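Local coordinates for protein FIG000988: Predicted permease (Vibrio cholerae, PDB 6MJP) that probably serves as a membrane-spanning permease subunit of the LptBFG ABC transporter, which moves lipopolysaccharide from the inner membrane towards the outer membrane, at residues R9-S14 and L74-L79; S67-I72 and M281-L286; A17-L22 and L62-S67. All coordinates share one frame; numbering follows the deposited sequence.

Contact 1. Residues R9-S14 and L74-L79. With JU7 (6-cyclohexylhexyl beta-D-glucopyranoside), chain T.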
loop_
_atom_site.group_PDB
_atom_site.type_symbol
_atom_site.label_atom_id
_atom_site.label_comp_id
_atom_site.label_asym_id
_atom_site.label_seq_id
_atom_site.Cartn_x
_atom_site.Cartn_y
_atom_site.Cartn_z
ATOM N N ARG D 9 -7.994 4.739 28.852
ATOM C CA ARG D 9 -8.275 6.106 28.419
ATOM C C ARG D 9 -7.530 6.456 27.133
ATOM O O ARG D 9 -8.145 6.809 26.120
ATOM C CB ARG D 9 -7.906 7.086 29.531
ATOM C CG ARG D 9 -9.043 7.411 30.476
ATOM C CD ARG D 9 -8.692 8.547 31.424
ATOM N NE ARG D 9 -8.133 8.080 32.687
ATOM C CZ ARG D 9 -6.839 8.125 32.979
ATOM N NH1 ARG D 9 -5.981 8.614 32.092
ATOM N NH2 ARG D 9 -6.401 7.690 34.151
ATOM N N GLU D 10 -6.193 6.396 27.173
ATOM C CA GLU D 10 -5.381 6.621 25.979
ATOM C C GLU D 10 -5.865 5.790 24.788
ATOM O O GLU D 10 -6.116 6.329 23.701
ATOM C CB GLU D 10 -3.917 6.300 26.281
ATOM C CG GLU D 10 -3.227 7.290 27.176
ATOM C CD GLU D 10 -3.400 8.717 26.705
ATOM O OE1 GLU D 10 -3.366 8.955 25.477
ATOM O OE2 GLU D 10 -3.577 9.601 27.573
ATOM N N THR D 11 -5.989 4.466 24.981
ATOM C CA THR D 11 -6.346 3.553 23.892
ATOM C C THR D 11 -7.719 3.875 23.305
ATOM O O THR D 11 -7.890 3.892 22.078
ATOM C CB THR D 11 -6.331 2.098 24.378
ATOM O OG1 THR D 11 -5.100 1.797 25.039
ATOM C CG2 THR D 11 -6.504 1.146 23.208
ATOM N N ILE D 12 -8.722 4.089 24.164
ATOM C CA ILE D 12 -10.080 4.292 23.657
ATOM C C ILE D 12 -10.165 5.574 22.838
ATOM O O ILE D 12 -10.933 5.656 21.867
ATOM C CB ILE D 12 -11.112 4.291 24.803
ATOM C CG1 ILE D 12 -12.513 4.296 24.219
ATOM C CG2 ILE D 12 -11.003 5.535 25.637
ATOM C CD1 ILE D 12 -13.602 4.375 25.242
ATOM N N LYS D 13 -9.382 6.593 23.219
ATOM C CA LYS D 13 -9.262 7.815 22.430
ATOM C C LYS D 13 -8.778 7.511 21.014
ATOM O O LYS D 13 -9.469 7.791 20.028
ATOM C CB LYS D 13 -8.306 8.779 23.132
ATOM N N SER D 14 -7.570 6.946 20.903
ATOM C CA SER D 14 -7.041 6.485 19.619
ATOM C C SER D 14 -8.033 5.592 18.869
ATOM O O SER D 14 -8.243 5.766 17.661
ATOM C CB SER D 14 -5.730 5.730 19.851
ATOM O OG SER D 14 -4.746 6.542 20.484
ATOM N N LEU D 74 -1.512 0.783 17.835
ATOM C CA LEU D 74 -0.890 2.097 17.733
ATOM C C LEU D 74 -0.682 2.729 19.101
ATOM O O LEU D 74 0.374 3.320 19.352
ATOM C CB LEU D 74 -1.742 3.012 16.863
ATOM C CG LEU D 74 -1.804 2.666 15.389
ATOM C CD1 LEU D 74 -2.638 3.709 14.684
ATOM C CD2 LEU D 74 -0.398 2.601 14.827
ATOM N N THR D 75 -1.679 2.638 19.991
ATOM C CA THR D 75 -1.522 3.230 21.320
ATOM C C THR D 75 -0.332 2.620 22.046
ATOM O O THR D 75 0.564 3.334 22.505
ATOM C CB THR D 75 -2.793 3.056 22.156
ATOM O OG1 THR D 75 -3.885 3.752 21.548
ATOM C CG2 THR D 75 -2.584 3.617 23.542
ATOM N N PHE D 76 -0.304 1.287 22.149
ATOM C CA PHE D 76 0.796 0.616 22.829
ATOM C C PHE D 76 2.115 0.835 22.105
ATOM O O PHE D 76 3.158 0.985 22.747
ATOM C CB PHE D 76 0.510 -0.871 22.964
ATOM C CG PHE D 76 -0.514 -1.201 24.012
ATOM C CD1 PHE D 76 -1.317 -0.214 24.564
ATOM C CD2 PHE D 76 -0.662 -2.504 24.457
ATOM C CE1 PHE D 76 -2.256 -0.523 25.527
ATOM C CE2 PHE D 76 -1.598 -2.817 25.425
ATOM C CZ PHE D 76 -2.396 -1.825 25.960
ATOM N N GLY D 77 2.093 0.850 20.776
ATOM C CA GLY D 77 3.269 1.276 20.040
ATOM C C GLY D 77 3.775 2.634 20.483
ATOM O O GLY D 77 4.972 2.811 20.708
ATOM N N ARG D 78 2.874 3.606 20.631
ATOM C CA ARG D 78 3.307 4.929 21.066
ATOM C C ARG D 78 3.933 4.870 22.449
ATOM O O ARG D 78 5.002 5.443 22.682
ATOM C CB ARG D 78 2.135 5.901 21.069
ATOM C CG ARG D 78 2.534 7.319 21.348
ATOM C CD ARG D 78 1.308 8.141 21.500
ATOM N NE ARG D 78 0.917 8.269 22.897
ATOM C CZ ARG D 78 -0.280 7.942 23.370
ATOM N NH1 ARG D 78 -0.547 8.109 24.658
ATOM N NH2 ARG D 78 -1.214 7.466 22.550
ATOM N N LEU D 79 3.272 4.181 23.382
ATOM C CA LEU D 79 3.797 4.078 24.738
ATOM C C LEU D 79 5.126 3.344 24.758
ATOM O O LEU D 79 6.013 3.677 25.545
ATOM C CB LEU D 79 2.782 3.389 25.648
ATOM C CG LEU D 79 1.435 4.109 25.748
ATOM C CD1 LEU D 79 0.477 3.414 26.701
ATOM C CD2 LEU D 79 1.669 5.541 26.168
HETATM C C02 JU7 T . -1.875 11.684 22.215
HETATM C C03 JU7 T . -0.845 12.038 21.093
HETATM C C05 JU7 T . -1.042 11.483 18.761
HETATM C C06 JU7 T . -1.463 10.264 17.909
HETATM C C07 JU7 T . -1.977 10.654 16.510
HETATM C C08 JU7 T . -1.271 9.955 15.311
HETATM C C09 JU7 T . -2.233 9.566 14.129
HETATM C C10 JU7 T . -1.711 8.398 13.235
HETATM C C11 JU7 T . -2.720 7.813 12.198
HETATM C C12 JU7 T . -3.966 7.253 12.879
HETATM C C13 JU7 T . -4.910 6.511 11.917
HETATM C C14 JU7 T . -4.214 5.372 11.188
HETATM C C15 JU7 T . -2.994 5.929 10.477
HETATM C C16 JU7 T . -2.059 6.651 11.455
HETATM C C18 JU7 T . 0.632 13.114 22.575
HETATM C C19 JU7 T . 1.921 12.829 23.357
HETATM C C21 JU7 T . -0.468 13.277 23.676
HETATM C C23 JU7 T . -1.914 12.892 23.194
HETATM O O01 JU7 T . -3.132 11.587 21.631
HETATM O O04 JU7 T . -0.785 11.033 20.096
HETATM O O17 JU7 T . 0.411 11.996 21.740
HETATM O O20 JU7 T . 2.957 12.777 22.435
HETATM O O22 JU7 T . -0.494 14.643 24.027
HETATM O O24 JU7 T . -2.672 12.450 24.284
#
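Thr11 and Thr75 meet where the backbones of 9-14 and 74-79 come closest, with the two side chains crossing at about a right angle. CG2 of Thr75 lies 3.4 Å from OG1 of Thr11, and OG1 of Thr75 lies about as close to CA of Thr11. On this closely packed side the two hydroxyls hydrogen-bond back to Leu7 O and Gly71 O of their own helices. One turn on, the partly exposed Ser14 gives a weak hydrogen bond from OG to Thr75 OG1 (3.1 Å). Beyond it the contact is built on charge, beside a bound detergent. Arg78 bends at chi3 (95°), and its NH1 forms a salt bridge with Glu10 OE1 at 3.1 Å. The N-H...O angle is only 136°, and NH1 comes from above the carboxylate plane, which stands 79° to the guanidinium. NE of Arg78 has a second acid partner, Glu82, so the arginine would be held between two carboxylates. The glucoside JU7 lies over one guanidinium face, its C02 4.2 Å above the centre. Together with Glu82, Arg295 and Phe296, Glu10 and Arg78 line the JU7 pocket beside the crossing of predicted transmembrane helices 2-36 and 48-81 of this LptF/LptG-family permease.

Contact 2. Residues S67-I72 and M281-L286; sequences SLYIGI and MLVVPL
The phenol ring of Tyr69 receives Val283 CG2 over one face, while Val283 CB lies 3.7 Å from the ring atom CE1. Chi1 of -172° sets the ring's CG anti to the backbone N, and the ring end comes nearer to 281-286 although the bond to CB does not point there. Helix 48-81 here packs beside helix 260-286 within the predicted transmembrane bundle of the LptF/LptG family, the short segments running nearly parallel at 19° with their axes 9.8 Å apart. The phenol OH bonds Ala302 O of helix 299-321, and Leu286 CD2 lies at a looser 4.3 Å from that phenol oxygen. No hydrogen bond joins the two segments, and the touching side chains are all buried. Val283 sits between two partners: its CB and CG2 meet the tyrosine, and its CG1 meets Ile72 as those two side chains slide past each other in opposite directions. Ile72 and Val284 both also touch Ala102 of helix 95-134. Pro285 breaks the regular bonding of its helix, its N having no bond to the preceding turn. Just before it, Val284 CG2 meets the extended tip of Ile72, CD1, at 3.7 Å, while Ile72 CG2 touches Val283 CG1 at 3.6 Å.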
loop_
_atom_site.group_PDB
_atom_site.type_symbol
_atom_site.label_atom_id
_atom_site.label_comp_id
_atom_site.label_asym_id
_atom_site.label_seq_id
_atom_site.Cartn_x
_atom_site.Cartn_y
_atom_site.Cartn_z
ATOM N N SER D 67 -10.896 -1.981 14.228
ATOM C CA SER D 67 -10.852 -0.716 14.950
ATOM C C SER D 67 -10.080 -0.857 16.255
ATOM O O SER D 67 -9.078 -0.167 16.482
ATOM C CB SER D 67 -12.280 -0.237 15.207
ATOM O OG SER D 67 -12.292 0.993 15.892
ATOM N N LEU D 68 -10.533 -1.766 17.120
ATOM C CA LEU D 68 -9.858 -2.015 18.389
ATOM C C LEU D 68 -8.460 -2.595 18.182
ATOM O O LEU D 68 -7.525 -2.244 18.912
ATOM C CB LEU D 68 -10.705 -2.954 19.240
ATOM C CG LEU D 68 -10.158 -3.218 20.637
ATOM C CD1 LEU D 68 -10.014 -1.911 21.392
ATOM C CD2 LEU D 68 -11.059 -4.167 21.384
ATOM N N TYR D 69 -8.310 -3.488 17.201
ATOM C CA TYR D 69 -7.016 -4.082 16.861
ATOM C C TYR D 69 -5.953 -3.023 16.584
ATOM O O TYR D 69 -4.894 -3.008 17.219
ATOM C CB TYR D 69 -7.213 -4.985 15.641
ATOM C CG TYR D 69 -6.065 -5.871 15.182
ATOM C CD1 TYR D 69 -5.711 -7.020 15.879
ATOM C CD2 TYR D 69 -5.401 -5.602 13.990
ATOM C CE1 TYR D 69 -4.685 -7.851 15.422
ATOM C CE2 TYR D 69 -4.384 -6.417 13.529
ATOM C CZ TYR D 69 -4.026 -7.536 14.241
ATOM O OH TYR D 69 -3.008 -8.321 13.745
ATOM N N ILE D 70 -6.205 -2.151 15.600
ATOM C CA ILE D 70 -5.224 -1.123 15.267
ATOM C C ILE D 70 -5.128 -0.112 16.393
ATOM O O ILE D 70 -4.047 0.431 16.662
ATOM C CB ILE D 70 -5.578 -0.445 13.935
ATOM C CG1 ILE D 70 -5.710 -1.492 12.841
ATOM C CG2 ILE D 70 -4.503 0.537 13.523
ATOM C CD1 ILE D 70 -4.459 -2.318 12.663
ATOM N N GLY D 71 -6.246 0.152 17.070
ATOM C CA GLY D 71 -6.230 1.115 18.154
ATOM C C GLY D 71 -5.222 0.752 19.222
ATOM O O GLY D 71 -4.346 1.549 19.571
ATOM N N ILE D 72 -5.315 -0.470 19.742
ATOM C CA ILE D 72 -4.404 -0.859 20.806
ATOM C C ILE D 72 -2.998 -1.050 20.253
ATOM O O ILE D 72 -2.006 -0.805 20.951
ATOM C CB ILE D 72 -4.936 -2.114 21.516
ATOM C CG1 ILE D 72 -4.016 -2.527 22.639
ATOM C CG2 ILE D 72 -4.974 -3.271 20.596
ATOM C CD1 ILE D 72 -4.589 -3.641 23.419
ATOM N N MET D 281 -5.801 -10.399 22.461
ATOM C CA MET D 281 -4.745 -11.123 23.155
ATOM C C MET D 281 -3.568 -11.413 22.237
ATOM O O MET D 281 -2.422 -11.463 22.696
ATOM C CB MET D 281 -5.306 -12.412 23.742
ATOM C CG MET D 281 -6.075 -12.192 25.032
ATOM S SD MET D 281 -4.992 -11.673 26.382
ATOM C CE MET D 281 -3.948 -13.127 26.545
ATOM N N LEU D 282 -3.822 -11.579 20.940
ATOM C CA LEU D 282 -2.726 -11.818 20.009
ATOM C C LEU D 282 -1.899 -10.555 19.783
ATOM O O LEU D 282 -0.664 -10.616 19.738
ATOM C CB LEU D 282 -3.271 -12.354 18.685
ATOM C CG LEU D 282 -2.270 -12.467 17.537
ATOM C CD1 LEU D 282 -1.118 -13.385 17.883
ATOM C CD2 LEU D 282 -2.987 -12.974 16.317
ATOM N N VAL D 283 -2.556 -9.398 19.656
ATOM C CA VAL D 283 -1.856 -8.175 19.267
ATOM C C VAL D 283 -1.170 -7.479 20.440
ATOM O O VAL D 283 -0.259 -6.663 20.225
ATOM C CB VAL D 283 -2.820 -7.195 18.573
ATOM C CG1 VAL D 283 -3.769 -6.537 19.575
ATOM C CG2 VAL D 283 -2.045 -6.154 17.804
ATOM N N VAL D 284 -1.572 -7.768 21.677
ATOM C CA VAL D 284 -0.922 -7.132 22.824
ATOM C C VAL D 284 0.579 -7.408 22.859
ATOM O O VAL D 284 1.357 -6.445 22.940
ATOM C CB VAL D 284 -1.640 -7.524 24.127
ATOM C CG1 VAL D 284 -0.805 -7.128 25.299
ATOM C CG2 VAL D 284 -2.979 -6.835 24.206
ATOM N N PRO D 285 1.057 -8.660 22.775
ATOM C CA PRO D 285 2.515 -8.872 22.703
ATOM C C PRO D 285 3.143 -8.388 21.403
ATOM O O PRO D 285 4.353 -8.135 21.385
ATOM C CB PRO D 285 2.661 -10.393 22.844
ATOM C CG PRO D 285 1.313 -10.902 23.253
ATOM C CD PRO D 285 0.333 -9.941 22.702
ATOM N N LEU D 286 2.359 -8.247 20.323
ATOM C CA LEU D 286 2.862 -7.879 18.999
ATOM C C LEU D 286 3.193 -6.394 18.885
ATOM O O LEU D 286 3.972 -5.991 18.005
ATOM C CB LEU D 286 1.825 -8.267 17.930
ATOM C CG LEU D 286 2.081 -7.920 16.457
ATOM C CD1 LEU D 286 3.353 -8.583 15.963
ATOM C CD2 LEU D 286 0.905 -8.309 15.582
#

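Contact 3. Residues A17-L22 and L62-S67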
loop_
_atom_site.group_PDB
_atom_site.type_symbol
_atom_site.label_atom_id
_atom_site.label_comp_id
_atom_site.label_asym_id
_atom_site.label_seq_id
_atom_site.Cartn_x
_atom_site.Cartn_y
_atom_site.Cartn_z
ATOM N N ALA D 17 -10.854 7.507 17.263
ATOM C CA ALA D 17 -10.275 8.235 16.136
ATOM C C ALA D 17 -10.162 7.346 14.905
ATOM O O ALA D 17 -10.631 7.702 13.817
ATOM C CB ALA D 17 -8.905 8.785 16.527
ATOM N N ILE D 18 -9.541 6.173 15.068
ATOM C CA ILE D 18 -9.356 5.231 13.963
ATOM C C ILE D 18 -10.701 4.794 13.393
ATOM O O ILE D 18 -10.867 4.669 12.174
ATOM C CB ILE D 18 -8.525 4.024 14.442
ATOM C CG1 ILE D 18 -7.119 4.465 14.846
ATOM C CG2 ILE D 18 -8.446 2.951 13.382
ATOM C CD1 ILE D 18 -6.224 3.317 15.260
ATOM N N PHE D 19 -11.678 4.544 14.268
ATOM C CA PHE D 19 -13.029 4.231 13.816
ATOM C C PHE D 19 -13.612 5.365 12.981
ATOM O O PHE D 19 -14.188 5.127 11.915
ATOM C CB PHE D 19 -13.917 3.953 15.022
ATOM C CG PHE D 19 -15.324 3.593 14.668
ATOM C CD1 PHE D 19 -15.650 2.286 14.367
ATOM C CD2 PHE D 19 -16.327 4.557 14.645
ATOM C CE1 PHE D 19 -16.945 1.935 14.042
ATOM C CE2 PHE D 19 -17.630 4.212 14.320
ATOM C CZ PHE D 19 -17.936 2.898 14.018
ATOM N N PHE D 20 -13.494 6.610 13.467
ATOM C CA PHE D 20 -13.995 7.760 12.712
ATOM C C PHE D 20 -13.387 7.828 11.317
ATOM O O PHE D 20 -14.022 8.348 10.393
ATOM C CB PHE D 20 -13.718 9.068 13.469
ATOM C CG PHE D 20 -14.061 10.320 12.684
ATOM C CD1 PHE D 20 -15.382 10.688 12.484
ATOM C CD2 PHE D 20 -13.063 11.126 12.153
ATOM C CE1 PHE D 20 -15.703 11.833 11.766
ATOM C CE2 PHE D 20 -13.379 12.275 11.434
ATOM C CZ PHE D 20 -14.700 12.626 11.241
ATOM N N VAL D 21 -12.167 7.311 11.143
ATOM C CA VAL D 21 -11.571 7.221 9.813
ATOM C C VAL D 21 -12.171 6.061 9.024
ATOM O O VAL D 21 -12.667 6.249 7.907
ATOM C CB VAL D 21 -10.041 7.087 9.906
ATOM C CG1 VAL D 21 -9.459 6.935 8.516
ATOM C CG2 VAL D 21 -9.434 8.284 10.589
ATOM N N LEU D 22 -12.107 4.847 9.580
ATOM C CA LEU D 22 -12.561 3.647 8.875
ATOM C C LEU D 22 -14.002 3.781 8.393
ATOM O O LEU D 22 -14.286 3.622 7.201
ATOM C CB LEU D 22 -12.421 2.431 9.784
ATOM C CG LEU D 22 -10.997 2.096 10.201
ATOM C CD1 LEU D 22 -11.013 0.979 11.232
ATOM C CD2 LEU D 22 -10.184 1.719 8.975
ATOM N N LEU D 62 -17.605 -5.542 10.071
ATOM C CA LEU D 62 -16.259 -5.775 9.574
ATOM C C LEU D 62 -15.219 -4.888 10.249
ATOM O O LEU D 62 -14.047 -5.277 10.327
ATOM C CB LEU D 62 -16.232 -5.561 8.057
ATOM C CG LEU D 62 -15.197 -6.362 7.264
ATOM C CD1 LEU D 62 -15.297 -7.839 7.617
ATOM C CD2 LEU D 62 -15.365 -6.148 5.758
ATOM N N MET D 63 -15.619 -3.724 10.759
ATOM C CA MET D 63 -14.655 -2.707 11.154
ATOM C C MET D 63 -14.391 -2.645 12.647
ATOM O O MET D 63 -13.275 -2.293 13.039
ATOM C CB MET D 63 -15.109 -1.329 10.664
ATOM C CG MET D 63 -15.052 -1.170 9.148
ATOM S SD MET D 63 -13.817 -2.211 8.328
ATOM C CE MET D 63 -12.287 -1.384 8.775
ATOM N N LEU D 64 -15.372 -2.963 13.488
ATOM C CA LEU D 64 -15.132 -2.998 14.931
ATOM C C LEU D 64 -13.916 -3.827 15.330
ATOM O O LEU D 64 -13.097 -3.326 16.116
ATOM C CB LEU D 64 -16.390 -3.491 15.655
ATOM C CG LEU D 64 -17.590 -2.553 15.573
ATOM C CD1 LEU D 64 -18.769 -3.126 16.342
ATOM C CD2 LEU D 64 -17.231 -1.156 16.078
ATOM N N PRO D 65 -13.724 -5.085 14.840
ATOM C CA PRO D 65 -12.493 -5.813 15.180
ATOM C C PRO D 65 -11.237 -5.039 14.819
ATOM O O PRO D 65 -10.374 -4.807 15.667
ATOM C CB PRO D 65 -12.593 -7.099 14.347
ATOM C CG PRO D 65 -14.023 -7.282 14.083
ATOM C CD PRO D 65 -14.619 -5.906 14.001
ATOM N N LEU D 66 -11.125 -4.648 13.549
ATOM C CA LEU D 66 -9.951 -3.913 13.098
ATOM C C LEU D 66 -9.783 -2.617 13.866
ATOM O O LEU D 66 -8.652 -2.192 14.137
ATOM C CB LEU D 66 -10.061 -3.622 11.605
ATOM C CG LEU D 66 -8.782 -3.109 10.962
ATOM C CD1 LEU D 66 -7.663 -4.119 11.139
ATOM C CD2 LEU D 66 -9.030 -2.837 9.500
ATOM N N SER D 67 -10.896 -1.981 14.228
ATOM C CA SER D 67 -10.852 -0.716 14.950
ATOM C C SER D 67 -10.080 -0.857 16.255
ATOM O O SER D 67 -9.078 -0.167 16.482
ATOM C CB SER D 67 -12.280 -0.237 15.207
ATOM O OG SER D 67 -12.292 0.993 15.892
#
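Phe19 carries its CG anti to the backbone N (chi1 -179°), which sets the ring where it can lie beside Ser67 OG and Leu64, while Met63 is bent at both chi2 and chi3, the last torsion (-74°) placing its CE beside Leu22. Met63 CE meets the whole branched end of Leu22: it is 3.6 Å from CD1 and 3.8 Å from CD2, with CB and CG hardly farther away. The two side chains cross obliquely. Leu22 CD1 also reaches the backbone of the other helix, lying 4.1 Å from Ser67 CA.

Nearer the start of 17-22, Phe19 has two different neighbours. Its CB is 3.5 Å from Ser67 OG, which lies at the edge of the ring and near its plane; no hydrogen bond spans the segments. On the same ring, CE1 touches Leu64 CD2 at 3.7 Å, an oblique approach. The segments belong to helices 2-36 and 48-81, two predicted transmembrane helices of the LptF/LptG permease fold that run in roughly opposite directions here, at 145° with axes 9.7 Å apart. Their backbones come nearest at Phe19 and Ser67, where the CA atoms are 5.5 Å apart, consistent with the small serine side chain. A kink in the second helix falls at Pro65, whose N makes no bond to the turn before. Surrounding helices enclose parts of the contact: Leu64 also leans on Val112 and Ala113 of helix 95-134, and Pro65 packs on Tyr306 of helix 299-321. Met63 has a further aromatic neighbour, Phe26, one turn beyond Leu22 on helix 2-36. At the opposite end of the contact, Ile18 CG2 reaches Ser67 O at 4.4 Å.

How the contacts relate
All three contacts use helix 48-81. Contacts 1 and 3 pair it with helix 2-36 at successive levels, whereas contact 2 joins it to helix 260-286, far along the sequence; Ser67 is common to the segments of contacts 2 and 3. Contacts 1 and 2 are buried; contact 3 is only partly so, with Phe19 and Leu22 partly exposed. Chemistry changes with level: the 74-79 end of helix 48-81 uses a salt bridge and hydroxyls beside a bound detergent, while contacts 2 and 3 rely mainly on apolar packing, with Ser67 OG set against Phe19 in contact 3. Ile18 CD1 links the three sites, packing on Leu74, Ile70 and Gly71, and Thr11 CG2 touches Ile72 CA.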